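Local coordinates for protein interpain A (Prevotella intermedia, PDB 3BB7) that is the precursor of a C10-family cysteine protease that probably cleaves proteins after its propeptide, related to Spi inhibitors, is removed, at residues D29-E34 against K67-L72; D59-N64 against S306-Q311. The protein carries 1 engineered substitution. One frame throughout, in Å; residues are numbered along the deposited sequence. Where two conformers were deposited one is given.

In the fold
Both contacts use helix 49-68 of the region that matches the Spi protease inhibitor family, but at different depths. Interaction 1 lies at the surface, its centre about 27 Å from that of the chain, where the segment leaving the helix meets the loop between strands 23-26 and 35-39; it is mostly leucine and proline packing around one backbone bond. Interaction 2, its centre about 17 Å from that of the chain, is largely buried and joins the helix to a protease loop near the predicted catalytic His267, through a carboxylate that takes two backbone N-H groups. The two meet where Leu72 of interaction 1 packs on Val61 and Ile62 of the helix.

Interaction 1: D29-E34 against K67-L72; sequences DDLAPE and KSNKPL. Unlike the reference sequence in segment 67-72: Ser68 (reference Asn).
Leu31 lies against the backbone of Lys70 and Pro71, and this is the close-packed part of the contact. Its CG is anti to the carbonyl carbon (chi1 -63°). The methyl CD2 rests on the proline, 3.6 Å from Pro71 N and 3.8 Å from Pro71 CG. One nearly straight hydrogen bond joins the backbones, Leu72 N to Leu31 O at 2.8 Å (176° at the hydrogen), and Pro71 CA adds a CA-H...O contact to the same oxygen. Beyond it, Leu72 CD1 touches Ala32 CB at 3.7 Å, and the leucine also touches Val61, Ile62 and Ala65 of the helix.

Familiar turn and capping motifs present these surfaces. Asn69, with positive phi, is the C-prime residue of a Schellman motif ending helix 49-68; on the other side, a type I turn from Asp29 to Ala32 is combined with an Asx turn, Asp29 OD1 accepting from Leu31 N at 3.0 Å.

The margins are looser. At the exposed Asn69, Leu31 CD1 meets Asn69 OD1 at 3.8 Å, the two side chains crossing at about a right angle. Pro33 CD comes no nearer to Leu72 CB than 4.1 Å, a water donates to Leu72 O and more weakly to Leu31 O, and the exposed Lys70 turns its NZ to Pro71 O, 2.8 Å away, within its own segment.

Interaction 2: D59-N64 against S306-Q311; sequences DEVITN and SFTAEQ
Within 59-64, Glu60 is the first residue to meet loop 306-311, and its carboxylate grips two successive backbone N-H groups there. Its chi1 of -176° sets CG anti to the backbone N, and the extended chain beyond it carries the carboxylate to the loop. Phe307 N donates to Glu60 OE1 at 2.8 Å, and Thr308 N to Glu60 OE2 at 3.0 Å. Each oxygen uses its syn lone pair, so the pair of bonds fixes the rotation of the carboxylate. Ser306 CB packs against both oxygens, and Phe307 CD2 comes within 3.3 Å of Glu60 OE1, the ring plane inclined 41° to the carboxylate.

Val61, the next residue, adds an apolar touch: its CG1 meets Thr308 CG2 at 3.4 Å, tighter than usual van der Waals contact. The hydroxyls have partners outside the two segments: Ser306 OG with Asn303 O and Thr308 OG1 with Asn300 O. Trp53 NE1, earlier on the same helix, is bonded to Phe307 O.

Further along the loop Glu310 OE1 is hydrogen-bonded to His267 NE2, and the Phe307 side chain lies about 6 Å from that of this predicted proton acceptor, consistent with a propeptide helix packed beside the predicted active site of a C10 protease zymogen.

Interaction 1: D29-E34 against K67-L72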
loop_
_atom_site.group_PDB
_atom_site.type_symbol
_atom_site.label_atom_id
_atom_site.label_comp_id
_atom_site.label_asym_id
_atom_site.label_seq_id
_atom_site.Cartn_x
_atom_site.Cartn_y
_atom_site.Cartn_z
ATOM N N ASP A 29 -0.695 -23.028 -14.776
ATOM C CA ASP A 29 0.444 -23.169 -15.663
ATOM C C ASP A 29 1.575 -23.910 -14.995
ATOM O O ASP A 29 1.844 -23.690 -13.821
ATOM C CB ASP A 29 0.978 -21.815 -16.082
ATOM C CG ASP A 29 1.700 -21.894 -17.389
ATOM O OD1 ASP A 29 2.900 -22.365 -17.402
ATOM O OD2 ASP A 29 1.027 -21.548 -18.400
ATOM N N ASP A 30 2.271 -24.760 -15.745
ATOM C CA ASP A 30 3.367 -25.510 -15.168
ATOM C C ASP A 30 4.479 -24.613 -14.647
ATOM O O ASP A 30 5.218 -25.027 -13.758
ATOM C CB ASP A 30 3.898 -26.504 -16.181
ATOM C CG ASP A 30 2.984 -27.710 -16.310
ATOM O OD1 ASP A 30 3.104 -28.637 -15.469
ATOM O OD2 ASP A 30 2.114 -27.730 -17.226
ATOM N N LEU A 31 4.580 -23.401 -15.188
ATOM C CA LEU A 31 5.657 -22.472 -14.841
ATOM C C LEU A 31 5.323 -21.450 -13.765
ATOM O O LEU A 31 6.158 -20.594 -13.444
ATOM C CB LEU A 31 6.123 -21.735 -16.097
ATOM C CG LEU A 31 6.730 -22.639 -17.176
ATOM C CD1 LEU A 31 6.856 -21.926 -18.525
ATOM C CD2 LEU A 31 8.094 -23.142 -16.732
ATOM N N ALA A 32 4.120 -21.542 -13.207
ATOM C CA ALA A 32 3.690 -20.636 -12.138
ATOM C C ALA A 32 3.177 -21.418 -10.937
ATOM O O ALA A 32 2.569 -22.470 -11.098
ATOM C CB ALA A 32 2.580 -19.734 -12.636
ATOM N N PRO A 33 3.384 -20.876 -9.718
ATOM C CA PRO A 33 2.736 -21.517 -8.566
ATOM C C PRO A 33 1.232 -21.316 -8.668
ATOM O O PRO A 33 0.786 -20.271 -9.157
ATOM C CB PRO A 33 3.281 -20.745 -7.370
ATOM C CG PRO A 33 3.722 -19.436 -7.924
ATOM C CD PRO A 33 4.142 -19.664 -9.343
ATOM N N GLU A 34 0.452 -22.297 -8.213
ATOM C CA GLU A 34 -0.983 -22.249 -8.396
ATOM C C GLU A 34 -1.623 -21.116 -7.576
ATOM O O GLU A 34 -2.370 -20.311 -8.098
ATOM C CB GLU A 34 -1.588 -23.575 -7.987
ATOM C CG GLU A 34 -3.064 -23.660 -8.335
ATOM C CD GLU A 34 -3.703 -24.994 -8.026
ATOM O OE1 GLU A 34 -3.465 -25.580 -6.933
ATOM O OE2 GLU A 34 -4.490 -25.435 -8.891
ATOM N N LYS A 67 6.560 -17.290 -22.024
ATOM C CA LYS A 67 7.267 -16.939 -23.268
ATOM C C LYS A 67 8.732 -17.359 -23.205
ATOM O O LYS A 67 9.284 -17.856 -24.202
ATOM C CB LYS A 67 7.199 -15.430 -23.484
ATOM C CG LYS A 67 8.115 -14.928 -24.620
ATOM C CD LYS A 67 7.726 -13.556 -25.181
ATOM C CE LYS A 67 7.771 -12.443 -24.192
ATOM N NZ LYS A 67 7.334 -11.150 -24.881
ATOM N N SER A 68 9.344 -17.132 -22.042
ATOM C CA SER A 68 10.774 -17.386 -21.830
ATOM C C SER A 68 11.022 -18.814 -21.314
ATOM O O SER A 68 12.186 -19.253 -21.179
ATOM C CB SER A 68 11.374 -16.333 -20.891
ATOM O OG SER A 68 11.394 -15.013 -21.490
ATOM N N ASN A 69 9.940 -19.558 -21.079
ATOM C CA ASN A 69 10.003 -20.943 -20.590
ATOM C C ASN A 69 10.847 -21.060 -19.323
ATOM O O ASN A 69 11.662 -21.984 -19.175
ATOM C CB ASN A 69 10.556 -21.866 -21.674
ATOM C CG ASN A 69 10.082 -23.282 -21.522
ATOM O OD1 ASN A 69 8.898 -23.543 -21.267
ATOM N ND2 ASN A 69 11.006 -24.228 -21.714
ATOM N N LYS A 70 10.655 -20.113 -18.413
ATOM C CA LYS A 70 11.412 -20.062 -17.175
ATOM C C LYS A 70 10.417 -20.076 -16.032
ATOM O O LYS A 70 9.562 -19.182 -15.952
ATOM C CB LYS A 70 12.243 -18.781 -17.127
ATOM C CG LYS A 70 12.730 -18.326 -15.724
ATOM C CD LYS A 70 14.123 -18.860 -15.348
ATOM C CE LYS A 70 14.065 -20.056 -14.391
ATOM N NZ LYS A 70 13.522 -19.706 -13.041
ATOM N N PRO A 71 10.537 -21.057 -15.126
ATOM C CA PRO A 71 9.596 -21.114 -14.015
ATOM C C PRO A 71 9.694 -19.890 -13.124
ATOM O O PRO A 71 10.792 -19.344 -12.904
ATOM C CB PRO A 71 10.044 -22.354 -13.225
ATOM C CG PRO A 71 10.912 -23.134 -14.143
ATOM C CD PRO A 71 11.525 -22.149 -15.083
ATOM N N LEU A 72 8.550 -19.442 -12.613
ATOM C CA LEU A 72 8.541 -18.326 -11.680
ATOM C C LEU A 72 9.148 -18.775 -10.357
ATOM O O LEU A 72 8.966 -19.918 -9.931
ATOM C CB LEU A 72 7.122 -17.756 -11.471
ATOM C CG LEU A 72 6.511 -17.041 -12.678
ATOM C CD1 LEU A 72 5.001 -16.874 -12.489
ATOM C CD2 LEU A 72 7.183 -15.658 -12.914
HETATM O O HOH W 1 6.763 -21.592 -10.414
#

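Interaction 2: D59-N64 against S306-Q311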
loop_
_atom_site.group_PDB
_atom_site.type_symbol
_atom_site.label_atom_id
_atom_site.label_comp_id
_atom_site.label_asym_id
_atom_site.label_seq_id
_atom_site.Cartn_x
_atom_site.Cartn_y
_atom_site.Cartn_z
ATOM N N ASP A 59 -0.362 -10.933 -14.314
ATOM C CA ASP A 59 -0.576 -11.305 -15.716
ATOM C C ASP A 59 0.719 -11.147 -16.530
ATOM O O ASP A 59 1.080 -12.054 -17.278
ATOM C CB ASP A 59 -1.733 -10.487 -16.315
ATOM C CG ASP A 59 -1.939 -10.781 -17.774
ATOM O OD1 ASP A 59 -1.391 -10.014 -18.594
ATOM O OD2 ASP A 59 -2.619 -11.789 -18.093
ATOM N N GLU A 60 1.438 -10.024 -16.342
ATOM C CA GLU A 60 2.683 -9.749 -17.045
ATOM C C GLU A 60 3.741 -10.801 -16.723
ATOM O O GLU A 60 4.398 -11.336 -17.624
ATOM C CB GLU A 60 3.170 -8.361 -16.635
ATOM C CG GLU A 60 4.410 -7.871 -17.341
ATOM C CD GLU A 60 4.803 -6.502 -16.826
ATOM O OE1 GLU A 60 4.506 -5.482 -17.509
ATOM O OE2 GLU A 60 5.386 -6.451 -15.727
ATOM N N VAL A 61 3.913 -11.128 -15.446
ATOM C CA VAL A 61 4.996 -12.089 -15.131
ATOM C C VAL A 61 4.699 -13.507 -15.567
ATOM O O VAL A 61 5.605 -14.230 -16.003
ATOM C CB VAL A 61 5.467 -12.070 -13.641
ATOM C CG1 VAL A 61 5.959 -10.670 -13.277
ATOM C CG2 VAL A 61 4.415 -12.543 -12.662
ATOM N N ILE A 62 3.435 -13.902 -15.472
ATOM C CA ILE A 62 3.072 -15.215 -15.917
ATOM C C ILE A 62 3.273 -15.330 -17.445
ATOM O O ILE A 62 3.860 -16.319 -17.939
ATOM C CB ILE A 62 1.629 -15.618 -15.482
ATOM C CG1 ILE A 62 1.570 -15.746 -13.954
ATOM C CG2 ILE A 62 1.219 -16.948 -16.138
ATOM C CD1 ILE A 62 0.190 -16.026 -13.369
ATOM N N THR A 63 2.796 -14.344 -18.201
ATOM C CA THR A 63 2.981 -14.408 -19.643
ATOM C C THR A 63 4.473 -14.369 -20.015
ATOM O O THR A 63 4.915 -15.100 -20.903
ATOM C CB THR A 63 2.157 -13.352 -20.388
ATOM O OG1 THR A 63 2.588 -12.052 -20.028
ATOM C CG2 THR A 63 0.678 -13.503 -20.036
ATOM N N ASN A 64 5.260 -13.574 -19.296
ATOM C CA ASN A 64 6.674 -13.527 -19.608
ATOM C C ASN A 64 7.384 -14.847 -19.263
ATOM O O ASN A 64 8.240 -15.315 -20.015
ATOM C CB ASN A 64 7.341 -12.395 -18.814
ATOM C CG ASN A 64 8.857 -12.323 -19.033
ATOM O OD1 ASN A 64 9.643 -12.817 -18.212
ATOM N ND2 ASN A 64 9.269 -11.703 -20.135
ATOM N N SER A 306 7.612 -1.835 -17.725
ATOM C CA SER A 306 6.742 -2.940 -17.302
ATOM C C SER A 306 5.946 -2.551 -16.058
ATOM O O SER A 306 6.314 -1.641 -15.339
ATOM C CB SER A 306 7.591 -4.159 -16.944
ATOM O OG SER A 306 8.478 -3.873 -15.869
ATOM N N PHE A 307 4.860 -3.261 -15.792
ATOM C CA PHE A 307 4.160 -3.080 -14.520
ATOM C C PHE A 307 5.033 -3.452 -13.332
ATOM O O PHE A 307 4.927 -2.844 -12.280
ATOM C CB PHE A 307 2.892 -3.941 -14.488
ATOM C CG PHE A 307 1.831 -3.483 -15.442
ATOM C CD1 PHE A 307 1.051 -2.373 -15.138
ATOM C CD2 PHE A 307 1.620 -4.155 -16.643
ATOM C CE1 PHE A 307 0.078 -1.935 -16.024
ATOM C CE2 PHE A 307 0.639 -3.736 -17.527
ATOM C CZ PHE A 307 -0.131 -2.624 -17.216
ATOM N N THR A 308 5.885 -4.470 -13.478
ATOM C CA THR A 308 6.689 -4.963 -12.328
ATOM C C THR A 308 7.839 -4.053 -11.950
ATOM O O THR A 308 8.403 -4.150 -10.854
ATOM C CB THR A 308 7.258 -6.378 -12.539
ATOM O OG1 THR A 308 8.031 -6.406 -13.750
ATOM C CG2 THR A 308 6.162 -7.388 -12.620
ATOM N N ALA A 309 8.206 -3.162 -12.862
ATOM C CA ALA A 309 9.252 -2.210 -12.565
ATOM C C ALA A 309 8.761 -1.210 -11.515
ATOM O O ALA A 309 9.557 -0.578 -10.824
ATOM C CB ALA A 309 9.654 -1.494 -13.839
ATOM N N GLU A 310 7.444 -1.089 -11.379
ATOM C CA GLU A 310 6.825 -0.099 -10.472
ATOM C C GLU A 310 6.730 -0.636 -9.044
ATOM O O GLU A 310 5.626 -0.783 -8.477
ATOM C CB GLU A 310 5.455 0.306 -11.033
ATOM C CG GLU A 310 5.549 0.789 -12.497
ATOM C CD GLU A 310 4.207 0.904 -13.181
ATOM O OE1 GLU A 310 3.180 0.489 -12.593
ATOM O OE2 GLU A 310 4.184 1.407 -14.339
ATOM N N GLN A 311 7.898 -0.901 -8.450
ATOM C CA GLN A 311 7.955 -1.445 -7.088
ATOM C C GLN A 311 9.053 -0.773 -6.301
ATOM O O GLN A 311 10.240 -1.011 -6.536
ATOM C CB GLN A 311 8.207 -2.952 -7.091
ATOM C CG GLN A 311 7.069 -3.774 -7.657
ATOM C CD GLN A 311 7.402 -5.247 -7.626
ATOM O OE1 GLN A 311 7.343 -5.897 -6.564
ATOM N NE2 GLN A 311 7.744 -5.796 -8.784
#